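Botulinum neurotoxin type G (Clostridium botulinum, PDB 3MPP) binds host nerve cells and delivers its protease light chain into the cytosol, the part described here being the receptor-binding domain, which attaches to the cell surface. Local coordinates at residues F40-E46 with F184-T190; K77-I83 with A273-Q277; G375-I379 with G417-Q421. The protein carries 4 engineered substitutions. One frame throughout, in Å; residues are numbered along the deposited sequence.

Overall arrangement
Interaction 1 lies within the N-terminal half of the receptor-binding domain, where strand 39-43 of one antiparallel sheet packs against strand 181-187 of the other, as in a jelly-roll sandwich. Interaction 2 joins this half to the C-terminal one: the loop between strand 67-74 and helix 83-88 meets strand 275-277. Interaction 3 is internal to the C-terminal beta-trefoil half. Along the chain the segments of interactions 1 and 2 alternate, and both close before interaction 3 opens. It is about 21 Å between the centres of interactions 1 and 2, about 30 Å for 2 and 3, about 40 Å for 1 and 3. Two subdomains thus share an interface, with the inferred ganglioside-binding motif beside interaction 3.

Interaction 1. Residues F40-E46 with F184-T190; sequences FKLNNSE and FKLINCT
Strands 40-43 and 184-187 run in nearly the same direction, their axes 6.7 Å apart at closest approach and crossed at -28°. The nearest CA pairs are Leu-42 with Lys-185 (6.4 Å) and Asn-44 with Leu-186 (6.0 Å). After Asn-43 the first chain bends through an inverse gamma turn centred on Asn-44, while the second leaves its strand through Asn-188 in a left-handed conformation (phi 72°, psi 20°). The strands belong to different sheets, and flat phenylalanine rings and branched leucines fill the space between them, as in the jelly-roll sandwich of this concanavalin-like subdomain. Phe-40 (chi1 p) points its edge at the face of Phe-184 (chi1 m) in an offset edge-to-face pair, centroids 5.7 Å apart and planes at 86°; Phe-201 also packs edge-to-face with Phe-184. Leu-42 (mt) sets CD1 4.1 Å from Phe-184 CB and CB 3.6 Å from Leu-186 CD1. Toward Asn-44 and Cys-189 polar groups take over. The amide of Asn-44 (chi1 t) works at both ends: ND2 donates to Cys-189 O (3.0 Å) and to the backbone O of Asp-191, and OD1 meets water 2 (2.8 Å). Water 1 joins Asn-43 O (2.7 Å) to Leu-186 N (2.9 Å). All-trans Lys-185 lays CE 3.9 Å from Glu-46 CA.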
loop_
_atom_site.group_PDB
_atom_site.type_symbol
_atom_site.label_atom_id
_atom_site.label_comp_id
_atom_site.label_asym_id
_atom_site.label_seq_id
_atom_site.Cartn_x
_atom_site.Cartn_y
_atom_site.Cartn_z
ATOM N N PHE A 40 -7.628 -2.928 -11.617
ATOM C CA PHE A 40 -9.045 -3.287 -11.713
ATOM C C PHE A 40 -9.650 -3.833 -10.426
ATOM O O PHE A 40 -8.973 -4.455 -9.615
ATOM C CB PHE A 40 -9.362 -4.218 -12.912
ATOM C CG PHE A 40 -8.782 -5.598 -12.806
ATOM C CD1 PHE A 40 -9.461 -6.604 -12.129
ATOM C CD2 PHE A 40 -7.582 -5.910 -13.434
ATOM C CE1 PHE A 40 -8.945 -7.890 -12.053
ATOM C CE2 PHE A 40 -7.050 -7.193 -13.355
ATOM C CZ PHE A 40 -7.742 -8.193 -12.666
ATOM N N LYS A 41 -10.946 -3.593 -10.274
ATOM C CA LYS A 41 -11.688 -3.974 -9.084
ATOM C C LYS A 41 -12.750 -5.015 -9.448
ATOM O O LYS A 41 -13.603 -4.778 -10.307
ATOM C CB LYS A 41 -12.358 -2.728 -8.500
ATOM C CG LYS A 41 -13.098 -2.916 -7.175
ATOM C CD LYS A 41 -13.780 -1.571 -6.838
ATOM C CE LYS A 41 -14.587 -1.578 -5.568
ATOM N NZ LYS A 41 -15.193 -0.220 -5.366
ATOM N N LEU A 42 -12.689 -6.162 -8.787
ATOM C CA LEU A 42 -13.734 -7.183 -8.883
ATOM C C LEU A 42 -14.729 -7.014 -7.745
ATOM O O LEU A 42 -14.346 -7.034 -6.576
ATOM C CB LEU A 42 -13.116 -8.578 -8.810
ATOM C CG LEU A 42 -12.047 -8.927 -9.854
ATOM C CD1 LEU A 42 -11.456 -10.296 -9.587
ATOM C CD2 LEU A 42 -12.644 -8.861 -11.259
ATOM N N ASN A 43 -16.000 -6.848 -8.101
ATOM C CA ASN A 43 -17.106 -6.792 -7.148
ATOM C C ASN A 43 -17.740 -8.175 -7.044
ATOM O O ASN A 43 -17.375 -9.086 -7.794
ATOM C CB ASN A 43 -18.160 -5.776 -7.617
ATOM C CG ASN A 43 -17.600 -4.356 -7.749
ATOM O OD1 ASN A 43 -17.741 -3.701 -8.790
ATOM N ND2 ASN A 43 -16.962 -3.882 -6.699
ATOM N N ASN A 44 -18.691 -8.341 -6.126
ATOM C CA ASN A 44 -19.280 -9.653 -5.913
ATOM C C ASN A 44 -20.515 -9.866 -6.779
ATOM O O ASN A 44 -21.639 -9.841 -6.288
ATOM C CB ASN A 44 -19.624 -9.897 -4.439
ATOM C CG ASN A 44 -19.900 -11.370 -4.155
ATOM O OD1 ASN A 44 -19.829 -12.206 -5.061
ATOM N ND2 ASN A 44 -20.215 -11.695 -2.907
ATOM N N SER A 45 -20.285 -10.068 -8.070
ATOM C CA SER A 45 -21.362 -10.275 -9.028
ATOM C C SER A 45 -20.847 -11.082 -10.215
ATOM O O SER A 45 -19.664 -10.992 -10.571
ATOM C CB SER A 45 -21.909 -8.924 -9.509
ATOM O OG SER A 45 -22.502 -9.022 -10.796
ATOM N N GLU A 46 -21.730 -11.847 -10.839
ATOM C CA GLU A 46 -21.362 -12.613 -12.020
ATOM C C GLU A 46 -20.936 -11.691 -13.153
ATOM O O GLU A 46 -20.198 -12.100 -14.042
ATOM C CB GLU A 46 -22.540 -13.473 -12.484
ATOM C CG GLU A 46 -22.852 -14.587 -11.528
ATOM C CD GLU A 46 -23.928 -15.517 -12.053
ATOM O OE1 GLU A 46 -24.538 -15.212 -13.107
ATOM O OE2 GLU A 46 -24.157 -16.548 -11.395
ATOM N N PHE A 184 -10.918 -14.122 -13.842
ATOM C CA PHE A 184 -10.820 -13.218 -12.702
ATOM C C PHE A 184 -12.235 -12.918 -12.258
ATOM O O PHE A 184 -13.010 -12.283 -12.995
ATOM C CB PHE A 184 -10.092 -11.944 -13.103
ATOM C CG PHE A 184 -8.686 -12.181 -13.570
ATOM C CD1 PHE A 184 -7.612 -11.899 -12.744
ATOM C CD2 PHE A 184 -8.440 -12.700 -14.831
ATOM C CE1 PHE A 184 -6.311 -12.118 -13.171
ATOM C CE2 PHE A 184 -7.136 -12.924 -15.269
ATOM C CZ PHE A 184 -6.074 -12.635 -14.435
ATOM N N LYS A 185 -12.585 -13.403 -11.069
ATOM C CA LYS A 185 -13.973 -13.386 -10.625
ATOM C C LYS A 185 -14.078 -13.937 -9.209
ATOM O O LYS A 185 -13.380 -14.878 -8.865
ATOM C CB LYS A 185 -14.797 -14.268 -11.574
ATOM C CG LYS A 185 -16.273 -14.307 -11.309
ATOM C CD LYS A 185 -16.941 -15.316 -12.243
ATOM C CE LYS A 185 -18.458 -15.204 -12.198
ATOM N NZ LYS A 185 -19.092 -15.940 -13.329
ATOM N N LEU A 186 -14.945 -13.347 -8.391
ATOM C CA LEU A 186 -15.211 -13.877 -7.055
ATOM C C LEU A 186 -16.117 -15.098 -7.145
ATOM O O LEU A 186 -17.230 -14.998 -7.645
ATOM C CB LEU A 186 -15.880 -12.820 -6.169
ATOM C CG LEU A 186 -14.975 -11.798 -5.452
ATOM C CD1 LEU A 186 -13.976 -11.129 -6.394
ATOM C CD2 LEU A 186 -15.836 -10.743 -4.738
ATOM N N ILE A 187 -15.641 -16.243 -6.657
ATOM C CA ILE A 187 -16.458 -17.459 -6.620
ATOM C C ILE A 187 -16.703 -17.908 -5.188
ATOM O O ILE A 187 -15.747 -18.095 -4.427
ATOM C CB ILE A 187 -15.776 -18.639 -7.363
ATOM C CG1 ILE A 187 -15.236 -18.203 -8.733
ATOM C CG2 ILE A 187 -16.741 -19.830 -7.484
ATOM C CD1 ILE A 187 -16.286 -17.640 -9.660
ATOM N N ASN A 188 -17.973 -18.106 -4.841
ATOM C CA ASN A 188 -18.386 -18.558 -3.508
ATOM C C ASN A 188 -18.253 -17.506 -2.395
ATOM O O ASN A 188 -18.225 -17.847 -1.207
ATOM C CB ASN A 188 -17.634 -19.830 -3.102
ATOM C CG ASN A 188 -17.766 -20.938 -4.125
ATOM O OD1 ASN A 188 -18.840 -21.147 -4.701
ATOM N ND2 ASN A 188 -16.663 -21.659 -4.365
ATOM N N CYS A 189 -18.179 -16.230 -2.762
ATOM C CA CYS A 189 -18.110 -15.188 -1.739
ATOM C C CYS A 189 -19.518 -14.839 -1.252
ATOM O O CYS A 189 -20.399 -14.543 -2.054
ATOM C CB CYS A 189 -17.402 -13.941 -2.276
ATOM S SG CYS A 189 -17.265 -12.642 -1.034
ATOM N N THR A 190 -19.736 -14.856 0.060
ATOM C CA THR A 190 -21.087 -14.663 0.585
ATOM C C THR A 190 -21.401 -13.223 1.027
ATOM O O THR A 190 -22.531 -12.901 1.371
ATOM C CB THR A 190 -21.388 -15.641 1.739
ATOM O OG1 THR A 190 -20.437 -15.440 2.785
ATOM C CG2 THR A 190 -21.308 -17.088 1.250
HETATM O O HOH W 1 -16.694 -11.215 -9.387
HETATM O O HOH W 2 -18.942 -14.869 -5.162
HETATM O O HOH W 3 -18.778 -13.568 -9.240
#

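Interaction 2. Residues K77-I83 with A273-Q277; sequences KYNNNDI and AINYQ
Lys-77 and Tyr-78 are extended; the chain then turns, Asp-82 N donating to Asn-79 O (2.9 Å), and enters a helix at Ile-83. Against it lies segment 273-277, extended from Ile-274 and a strand from Asn-275, with CA-CA distances of 7.9 Å for Asn-80 and Ile-274 and 7.3 Å for Ile-83 and Ala-273. Lys-77 (chi1-chi3 t, chi4 m) is long enough to set CE 3.7 Å from the ring centroid of Tyr-276 (chi1 p), a CH-pi contact, while NZ curls back to Tyr-78 O (2.9 Å) and Asn-80 OD1 (2.8 Å; Asn-80 chi1 m). Branched Ile-274 (chi1 p, chi2 91°, between wells) covers a flat face of Tyr-78 (chi1 p), CG2 3.9 Å from the centroid; Ile-83 CD1 (chi1 t, chi2 p) reaches Ile-274 CG2 at 3.6 Å. Tyrosine adds a hydroxyl: water 4 links Lys-77 NZ (3.0 Å) to Tyr-276 OH (2.7 Å). This subdomain interface sets the loop before helix 83-88 against strand 275-277, which pairs with strand 260-270 and bonds to Ile-132 and Asn-135 of an N-terminal-subdomain loop.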
loop_
_atom_site.group_PDB
_atom_site.type_symbol
_atom_site.label_atom_id
_atom_site.label_comp_id
_atom_site.label_asym_id
_atom_site.label_seq_id
_atom_site.Cartn_x
_atom_site.Cartn_y
_atom_site.Cartn_z
ATOM N N LYS A 77 -10.323 -4.071 4.656
ATOM C CA LYS A 77 -10.366 -4.452 6.061
ATOM C C LYS A 77 -11.655 -5.221 6.343
ATOM O O LYS A 77 -12.693 -4.947 5.754
ATOM C CB LYS A 77 -10.353 -3.195 6.936
ATOM C CG LYS A 77 -10.299 -3.454 8.430
ATOM C CD LYS A 77 -10.394 -2.108 9.198
ATOM C CE LYS A 77 -10.941 -2.323 10.606
ATOM N NZ LYS A 77 -12.373 -2.784 10.583
ATOM N N TYR A 78 -11.577 -6.178 7.254
ATOM C CA TYR A 78 -12.755 -6.858 7.772
ATOM C C TYR A 78 -13.788 -5.858 8.296
ATOM O O TYR A 78 -13.449 -4.745 8.715
ATOM C CB TYR A 78 -12.328 -7.782 8.910
ATOM C CG TYR A 78 -11.361 -7.121 9.884
ATOM C CD1 TYR A 78 -11.817 -6.289 10.907
ATOM C CD2 TYR A 78 -9.988 -7.333 9.777
ATOM C CE1 TYR A 78 -10.915 -5.701 11.811
ATOM C CE2 TYR A 78 -9.094 -6.733 10.655
ATOM C CZ TYR A 78 -9.559 -5.922 11.658
ATOM O OH TYR A 78 -8.652 -5.345 12.513
ATOM N N ASN A 79 -15.059 -6.226 8.236
ATOM C CA ASN A 79 -16.076 -5.464 8.946
ATOM C C ASN A 79 -16.118 -5.965 10.391
ATOM O O ASN A 79 -16.287 -7.164 10.645
ATOM C CB ASN A 79 -17.457 -5.593 8.286
ATOM C CG ASN A 79 -17.606 -4.725 7.038
ATOM O OD1 ASN A 79 -16.962 -3.678 6.895
ATOM N ND2 ASN A 79 -18.477 -5.156 6.135
ATOM N N ASN A 80 -15.940 -5.050 11.343
ATOM C CA ASN A 80 -15.901 -5.436 12.753
ATOM C C ASN A 80 -17.059 -6.354 13.155
ATOM O O ASN A 80 -16.859 -7.310 13.879
ATOM C CB ASN A 80 -15.915 -4.221 13.674
ATOM C CG ASN A 80 -14.664 -3.375 13.558
ATOM O OD1 ASN A 80 -13.689 -3.756 12.896
ATOM N ND2 ASN A 80 -14.691 -2.208 14.197
ATOM N N ASN A 81 -18.261 -6.051 12.677
ATOM C CA ASN A 81 -19.463 -6.783 13.078
ATOM C C ASN A 81 -19.769 -8.019 12.225
ATOM O O ASN A 81 -20.791 -8.677 12.417
ATOM C CB ASN A 81 -20.676 -5.843 13.111
ATOM C CG ASN A 81 -21.066 -5.324 11.732
ATOM O OD1 ASN A 81 -20.858 -5.992 10.719
ATOM N ND2 ASN A 81 -21.649 -4.132 11.692
ATOM N N ASP A 82 -18.889 -8.329 11.281
ATOM C CA ASP A 82 -19.092 -9.476 10.408
ATOM C C ASP A 82 -17.822 -10.319 10.315
ATOM O O ASP A 82 -17.447 -10.787 9.239
ATOM C CB ASP A 82 -19.516 -8.998 9.021
ATOM C CG ASP A 82 -20.131 -10.102 8.180
ATOM O OD1 ASP A 82 -20.637 -11.092 8.751
ATOM O OD2 ASP A 82 -20.114 -9.972 6.938
ATOM N N ILE A 83 -17.174 -10.530 11.454
ATOM C CA ILE A 83 -15.871 -11.180 11.469
ATOM C C ILE A 83 -15.897 -12.687 11.160
ATOM O O ILE A 83 -14.965 -13.208 10.533
ATOM C CB ILE A 83 -15.087 -10.876 12.778
ATOM C CG1 ILE A 83 -13.593 -11.110 12.560
ATOM C CG2 ILE A 83 -15.620 -11.674 13.946
ATOM C CD1 ILE A 83 -12.989 -10.108 11.591
ATOM N N ALA A 273 -11.786 -11.329 18.076
ATOM C CA ALA A 273 -11.026 -11.825 16.940
ATOM C C ALA A 273 -9.997 -10.841 16.419
ATOM O O ALA A 273 -9.028 -11.246 15.786
ATOM C CB ALA A 273 -11.969 -12.224 15.815
ATOM N N ILE A 274 -10.203 -9.551 16.662
ATOM C CA ILE A 274 -9.368 -8.553 15.997
ATOM C C ILE A 274 -8.961 -7.382 16.891
ATOM O O ILE A 274 -9.528 -7.157 17.961
ATOM C CB ILE A 274 -10.048 -8.016 14.708
ATOM C CG1 ILE A 274 -11.398 -7.377 15.032
ATOM C CG2 ILE A 274 -10.233 -9.121 13.684
ATOM C CD1 ILE A 274 -11.306 -5.888 15.308
ATOM N N ASN A 275 -7.967 -6.642 16.427
ATOM C CA ASN A 275 -7.520 -5.420 17.093
ATOM C C ASN A 275 -6.803 -4.545 16.098
ATOM O O ASN A 275 -6.010 -5.042 15.286
ATOM C CB ASN A 275 -6.559 -5.744 18.240
ATOM C CG ASN A 275 -5.809 -4.515 18.720
ATOM O OD1 ASN A 275 -6.374 -3.661 19.405
ATOM N ND2 ASN A 275 -4.540 -4.404 18.337
ATOM N N TYR A 276 -7.082 -3.245 16.149
ATOM C CA TYR A 276 -6.391 -2.267 15.316
ATOM C C TYR A 276 -6.421 -0.899 15.965
ATOM O O TYR A 276 -7.351 -0.578 16.702
ATOM C CB TYR A 276 -7.040 -2.152 13.923
ATOM C CG TYR A 276 -8.465 -1.641 13.925
ATOM C CD1 TYR A 276 -8.744 -0.286 13.789
ATOM C CD2 TYR A 276 -9.545 -2.529 14.031
ATOM C CE1 TYR A 276 -10.063 0.187 13.779
ATOM C CE2 TYR A 276 -10.861 -2.066 14.022
ATOM C CZ TYR A 276 -11.112 -0.711 13.897
ATOM O OH TYR A 276 -12.412 -0.262 13.891
ATOM N N GLN A 277 -5.422 -0.079 15.656
ATOM C CA GLN A 277 -5.468 1.323 16.046
ATOM C C GLN A 277 -6.080 2.163 14.943
ATOM O O GLN A 277 -5.878 1.881 13.763
ATOM C CB GLN A 277 -4.072 1.830 16.419
ATOM C CG GLN A 277 -3.650 1.337 17.816
ATOM C CD GLN A 277 -2.259 1.790 18.182
ATOM O OE1 GLN A 277 -1.449 2.113 17.308
ATOM N NE2 GLN A 277 -1.964 1.804 19.475
HETATM O O HOH W 4 -13.922 -0.378 11.617
HETATM O O HOH W 5 -5.917 -5.437 12.390
#

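Interaction 3. Residues G375-I379 with G417-Q421; sequences GLFGI and GCNWQ
The indole of Trp-420 (chi1 m, chi2 94°) forms the apolar centre, its flat breadth suited to filling the space beside segment 375-379. Ile-379 (mt) brings CG1 to 3.8 Å from Trp-420 CH2, and Phe-377 CB lies 4.3 Å from Trp-420 CE2. The Phe-377 ring leads away from segment 417-421, and Phe-397 meets both this ring and the indole. Leu-376 CB rests 4.2 Å from Cys-418 CB. Segment 375-379 is extended within strand 373-382, while Gly-417 and Cys-418 are loop leading into the strand that includes Trp-420. The touching parts run crosswise, 109° apart end to end. Gly-378, with no side chain, lets the backbones approach to 4.3 Å (CA to Cys-418 CA), and its CA makes a CA-H...O contact with Gly-417 O at 3.3 Å. At the polar edge Trp-420 NE1 donates to Phe-377 O (3.1 Å). The same carbonyl lies 3.3 Å from Cys-418 CA and accepts from water 6 (2.7 Å), which also donates to Cys-418 O (2.7 Å). Tyr-403 OH bonds to Ile-379 N. The contact thus belongs to the beta-trefoil, beside its inferred ganglioside-binding site: the side chains of Cys-418 and Trp-402 are about 7 Å apart.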
loop_
_atom_site.group_PDB
_atom_site.type_symbol
_atom_site.label_atom_id
_atom_site.label_comp_id
_atom_site.label_asym_id
_atom_site.label_seq_id
_atom_site.Cartn_x
_atom_site.Cartn_y
_atom_site.Cartn_z
ATOM N N GLY A 375 16.618 21.057 7.753
ATOM C CA GLY A 375 16.456 19.705 8.256
ATOM C C GLY A 375 15.253 18.980 7.674
ATOM O O GLY A 375 14.656 19.449 6.707
ATOM N N LEU A 376 14.922 17.830 8.259
ATOM C CA LEU A 376 13.755 17.050 7.856
ATOM C C LEU A 376 12.682 17.143 8.944
ATOM O O LEU A 376 13.006 17.335 10.130
ATOM C CB LEU A 376 14.156 15.577 7.636
ATOM C CG LEU A 376 15.199 15.305 6.541
ATOM C CD1 LEU A 376 15.460 13.760 6.380
ATOM C CD2 LEU A 376 14.723 15.922 5.245
ATOM N N PHE A 377 11.412 17.037 8.549
ATOM C CA PHE A 377 10.318 16.927 9.516
ATOM C C PHE A 377 10.438 15.619 10.286
ATOM O O PHE A 377 10.775 14.566 9.721
ATOM C CB PHE A 377 8.947 16.923 8.820
ATOM C CG PHE A 377 8.484 18.269 8.338
ATOM C CD1 PHE A 377 9.388 19.300 8.072
ATOM C CD2 PHE A 377 7.131 18.487 8.092
ATOM C CE1 PHE A 377 8.942 20.541 7.628
ATOM C CE2 PHE A 377 6.683 19.724 7.638
ATOM C CZ PHE A 377 7.581 20.750 7.409
ATOM N N GLY A 378 10.110 15.675 11.569
ATOM C CA GLY A 378 10.173 14.512 12.432
ATOM C C GLY A 378 9.397 14.782 13.702
ATOM O O GLY A 378 8.488 15.635 13.736
ATOM N N ILE A 379 9.755 14.055 14.745
ATOM C CA ILE A 379 9.143 14.219 16.055
ATOM C C ILE A 379 10.286 14.307 17.054
ATOM O O ILE A 379 11.189 13.448 17.063
ATOM C CB ILE A 379 8.211 13.043 16.392
ATOM C CG1 ILE A 379 7.095 12.936 15.350
ATOM C CG2 ILE A 379 7.582 13.212 17.789
ATOM C CD1 ILE A 379 6.174 11.723 15.546
ATOM N N GLY A 417 12.104 8.185 12.649
ATOM C CA GLY A 417 11.216 9.293 12.998
ATOM C C GLY A 417 10.965 10.367 11.933
ATOM O O GLY A 417 10.065 11.197 12.079
ATOM N N CYS A 418 11.778 10.391 10.883
ATOM C CA CYS A 418 11.575 11.351 9.802
ATOM C C CYS A 418 10.885 10.698 8.617
ATOM O O CYS A 418 10.855 11.267 7.531
ATOM C CB CYS A 418 12.910 11.946 9.320
ATOM S SG CYS A 418 14.195 10.701 8.973
ATOM N N ASN A 419 10.320 9.518 8.822
ATOM C CA ASN A 419 9.632 8.845 7.713
ATOM C C ASN A 419 8.140 8.899 7.933
ATOM O O ASN A 419 7.653 8.454 8.969
ATOM C CB ASN A 419 10.095 7.395 7.577
ATOM C CG ASN A 419 11.575 7.292 7.311
ATOM O OD1 ASN A 419 12.138 8.132 6.611
ATOM N ND2 ASN A 419 12.218 6.269 7.872
ATOM N N TRP A 420 7.425 9.420 6.939
ATOM C CA TRP A 420 5.998 9.670 7.059
ATOM C C TRP A 420 5.204 8.967 5.976
ATOM O O TRP A 420 5.734 8.686 4.891
ATOM C CB TRP A 420 5.739 11.177 6.928
ATOM C CG TRP A 420 6.470 12.039 7.954
ATOM C CD1 TRP A 420 7.690 12.650 7.800
ATOM C CD2 TRP A 420 6.013 12.388 9.280
ATOM N NE1 TRP A 420 8.019 13.352 8.956
ATOM C CE2 TRP A 420 7.007 13.214 9.868
ATOM C CE3 TRP A 420 4.867 12.083 10.023
ATOM C CZ2 TRP A 420 6.881 13.741 11.162
ATOM C CZ3 TRP A 420 4.745 12.609 11.313
ATOM C CH2 TRP A 420 5.755 13.417 11.869
ATOM N N GLN A 421 3.935 8.693 6.272
ATOM C CA GLN A 421 2.987 8.296 5.237
ATOM C C GLN A 421 1.720 9.123 5.358
ATOM O O GLN A 421 1.327 9.537 6.456
ATOM C CB GLN A 421 2.660 6.801 5.340
ATOM C CG GLN A 421 3.894 5.898 5.156
ATOM C CD GLN A 421 3.547 4.429 5.221
ATOM O OE1 GLN A 421 2.490 4.011 4.749
ATOM N NE2 GLN A 421 4.444 3.631 5.798
HETATM O O HOH W 6 10.891 13.978 7.078
#